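Local coordinates for sialidase B (Streptococcus pneumoniae serotype 4, PDB 4XJW) that cleaves terminal sialic acid from glycoconjugates as a glycoside hydrolase family 33 enzyme, acting as an intramolecular trans-sialidase, at the OPX site. Numbering follows the deposited sequence.

The OPX site. Residues 212-213, 456, 461, 558, 619-622, 624. With OPX ((1s,3R,4S)-1-[(cyclohexylamino)methyl]-3,4-dihydroxycyclopentanesulfonic acid), chain B.
Optactin (OPX) illustrates how an allosteric inhibitor can lodge in a side pocket of a family 33 sialidase propeller; the site's centre lies about 18 Å from Glu503 and 26 Å from Asp232, the probable catalytic residues. The diol end is held by the polar part of the pocket. Tyr212, with CG anti to the backbone N (chi1 -166°), lays its ring flat as one wall, and the cyclopentane carbon CAP sits over the ring centre, 3.7 Å from the centroid, in a CH-pi contact. The floor is polar. Thr213 N donates a nearly straight hydrogen bond to the hydroxyl OAD (3.0 Å, 166° at H), while OAD leans weakly on Thr619 OG1. The extended Gln456 presents its amide tip to the other hydroxyl: OAC gives its hydrogen to OE1 at 2.8 Å, in the carbonyl plane and on a lone pair, with CG2 of Ile558 alongside. Water 2 bridges OAC to Glu620 N, so OAC is met by both Gln456 and water. Behind, Thr213 OG1 donates to Glu620 O (2.7 Å) from above the carbonyl plane and also bonds Thr619 OG1, which probably fixes its rotation, with CG2 towards the cyclohexyl ring. That ring rests in a mixed trough of Thr213 CG2, Pro622 CA, Glu620 O and the extended flank of Glu620, whose carboxylate CD lies 3.9 Å from CAF. His624, at the rim beside this ring, holds the carboxylate, ND1 meeting the anti lone pair of OE2 at 2.7 Å close to the imidazole plane. The sulfonate appears to mark the more open, water-lined edge: waters 1 and 3 link OAB and OAE to Tyr212 OH, and the poorly ordered Lys461 passes near OAA with its CE methylene, at most a loose cover.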
loop_
_atom_site.group_PDB
_atom_site.type_symbol
_atom_site.label_atom_id
_atom_site.label_comp_id
_atom_site.label_asym_id
_atom_site.label_seq_id
_atom_site.Cartn_x
_atom_site.Cartn_y
_atom_site.Cartn_z
ATOM N N TYR A 212 -7.723 -9.109 9.211
ATOM C CA TYR A 212 -8.950 -9.640 9.780
ATOM C C TYR A 212 -8.592 -10.855 10.619
ATOM O O TYR A 212 -7.815 -11.715 10.185
ATOM C CB TYR A 212 -9.901 -10.069 8.662
ATOM C CG TYR A 212 -11.327 -10.334 9.102
ATOM C CD1 TYR A 212 -11.680 -11.529 9.725
ATOM C CD2 TYR A 212 -12.317 -9.398 8.881
ATOM C CE1 TYR A 212 -12.991 -11.775 10.114
ATOM C CE2 TYR A 212 -13.625 -9.631 9.260
ATOM C CZ TYR A 212 -13.958 -10.818 9.870
ATOM O OH TYR A 212 -15.267 -11.027 10.242
ATOM N N THR A 213 -9.160 -10.928 11.816
ATOM C CA THR A 213 -8.856 -12.027 12.731
ATOM C C THR A 213 -9.956 -13.073 12.623
ATOM O O THR A 213 -11.121 -12.801 12.921
ATOM C CB THR A 213 -8.744 -11.519 14.166
ATOM O OG1 THR A 213 -7.724 -10.515 14.222
ATOM C CG2 THR A 213 -8.394 -12.657 15.126
ATOM N N GLN A 456 -12.209 -4.313 6.167
ATOM C CA GLN A 456 -13.022 -5.393 6.714
ATOM C C GLN A 456 -14.465 -5.242 6.299
ATOM O O GLN A 456 -15.002 -4.132 6.232
ATOM C CB GLN A 456 -12.946 -5.401 8.254
ATOM C CG GLN A 456 -11.538 -5.616 8.826
ATOM C CD GLN A 456 -11.489 -5.677 10.348
ATOM O OE1 GLN A 456 -12.473 -5.380 11.030
ATOM N NE2 GLN A 456 -10.333 -6.066 10.887
ATOM N N LYS A 461 -22.574 -10.094 15.475
ATOM C CA LYS A 461 -22.367 -10.982 16.615
ATOM C C LYS A 461 -23.499 -11.985 16.851
ATOM O O LYS A 461 -23.239 -13.146 17.166
ATOM C CB LYS A 461 -22.135 -10.157 17.887
ATOM C CG LYS A 461 -20.799 -9.424 17.937
ATOM C CD LYS A 461 -19.714 -10.284 18.583
ATOM C CE LYS A 461 -18.334 -9.624 18.510
ATOM N NZ LYS A 461 -18.270 -8.335 19.253
ATOM N N ILE A 558 -11.976 -0.613 14.702
ATOM C CA ILE A 558 -12.395 -1.866 15.343
ATOM C C ILE A 558 -13.053 -1.626 16.696
ATOM O O ILE A 558 -12.841 -0.598 17.339
ATOM C CB ILE A 558 -11.219 -2.846 15.546
ATOM C CG1 ILE A 558 -10.132 -2.220 16.431
ATOM C CG2 ILE A 558 -10.636 -3.286 14.212
ATOM C CD1 ILE A 558 -9.082 -3.220 16.948
ATOM N N THR A 619 -6.378 -4.744 13.432
ATOM C CA THR A 619 -7.175 -5.832 13.973
ATOM C C THR A 619 -6.686 -6.216 15.349
ATOM O O THR A 619 -5.500 -6.092 15.653
ATOM C CB THR A 619 -7.249 -7.039 13.004
ATOM O OG1 THR A 619 -8.401 -7.823 13.322
ATOM C CG2 THR A 619 -5.977 -7.921 13.066
ATOM N N GLU A 620 -7.617 -6.658 16.189
ATOM C CA GLU A 620 -7.252 -7.232 17.471
ATOM C C GLU A 620 -6.777 -8.645 17.230
ATOM O O GLU A 620 -7.502 -9.475 16.674
ATOM C CB GLU A 620 -8.440 -7.220 18.436
ATOM C CG GLU A 620 -8.089 -7.764 19.817
ATOM C CD GLU A 620 -9.240 -7.688 20.792
ATOM O OE1 GLU A 620 -10.321 -7.183 20.422
ATOM O OE2 GLU A 620 -9.064 -8.166 21.940
ATOM N N LEU A 621 -5.536 -8.898 17.619
ATOM C CA LEU A 621 -4.962 -10.234 17.543
ATOM C C LEU A 621 -5.600 -11.086 18.637
ATOM O O LEU A 621 -6.137 -10.550 19.627
ATOM C CB LEU A 621 -3.439 -10.161 17.683
ATOM C CG LEU A 621 -2.831 -9.156 16.694
ATOM C CD1 LEU A 621 -1.382 -8.866 17.005
ATOM C CD2 LEU A 621 -2.985 -9.641 15.259
ATOM N N PRO A 622 -5.585 -12.414 18.459
ATOM C CA PRO A 622 -6.229 -13.273 19.458
ATOM C C PRO A 622 -5.653 -13.124 20.863
ATOM O O PRO A 622 -6.355 -13.443 21.824
ATOM C CB PRO A 622 -5.959 -14.683 18.931
ATOM C CG PRO A 622 -5.814 -14.509 17.458
ATOM C CD PRO A 622 -5.113 -13.182 17.291
ATOM N N HIS A 624 -5.029 -10.318 22.217
ATOM C CA HIS A 624 -5.487 -8.981 22.619
ATOM C C HIS A 624 -4.488 -7.861 22.366
ATOM O O HIS A 624 -4.716 -6.726 22.781
ATOM C CB HIS A 624 -5.987 -8.960 24.072
ATOM C CG HIS A 624 -7.018 -10.006 24.358
ATOM N ND1 HIS A 624 -8.200 -10.094 23.650
ATOM C CD2 HIS A 624 -7.045 -11.012 25.261
ATOM C CE1 HIS A 624 -8.907 -11.112 24.105
ATOM N NE2 HIS A 624 -8.235 -11.681 25.091
HETATM C CAF OPX B . -10.077 -11.423 20.099
HETATM C CAG OPX B . -11.393 -12.144 20.123
HETATM C CAH OPX B . -9.586 -11.283 18.694
HETATM C CAI OPX B . -12.403 -11.440 19.265
HETATM C CAJ OPX B . -10.583 -10.596 17.807
HETATM C CAK OPX B . -12.706 -10.641 15.662
HETATM C CAL OPX B . -13.189 -8.254 14.878
HETATM C CAM OPX B . -13.122 -10.006 13.243
HETATM C CAO OPX B . -12.940 -7.695 13.524
HETATM C CAP OPX B . -12.327 -8.797 12.775
HETATM C CAQ OPX B . -11.920 -11.295 17.856
HETATM C CAR OPX B . -13.493 -9.710 14.689
HETATM N NAN OPX B . -12.940 -10.539 17.111
HETATM O OAA OPX B . -15.559 -9.684 16.356
HETATM O OAB OPX B . -15.979 -9.023 14.056
HETATM O OAC OPX B . -12.126 -6.576 13.574
HETATM O OAD OPX B . -11.009 -8.987 13.090
HETATM O OAE OPX B . -15.588 -11.336 14.566
HETATM S SAS OPX B . -15.253 -9.956 14.933
HETATM O O HOH W 1 -16.476 -8.918 11.355
HETATM O O HOH W 2 -10.453 -6.459 15.755
HETATM O O HOH W 3 -15.674 -12.730 12.331
#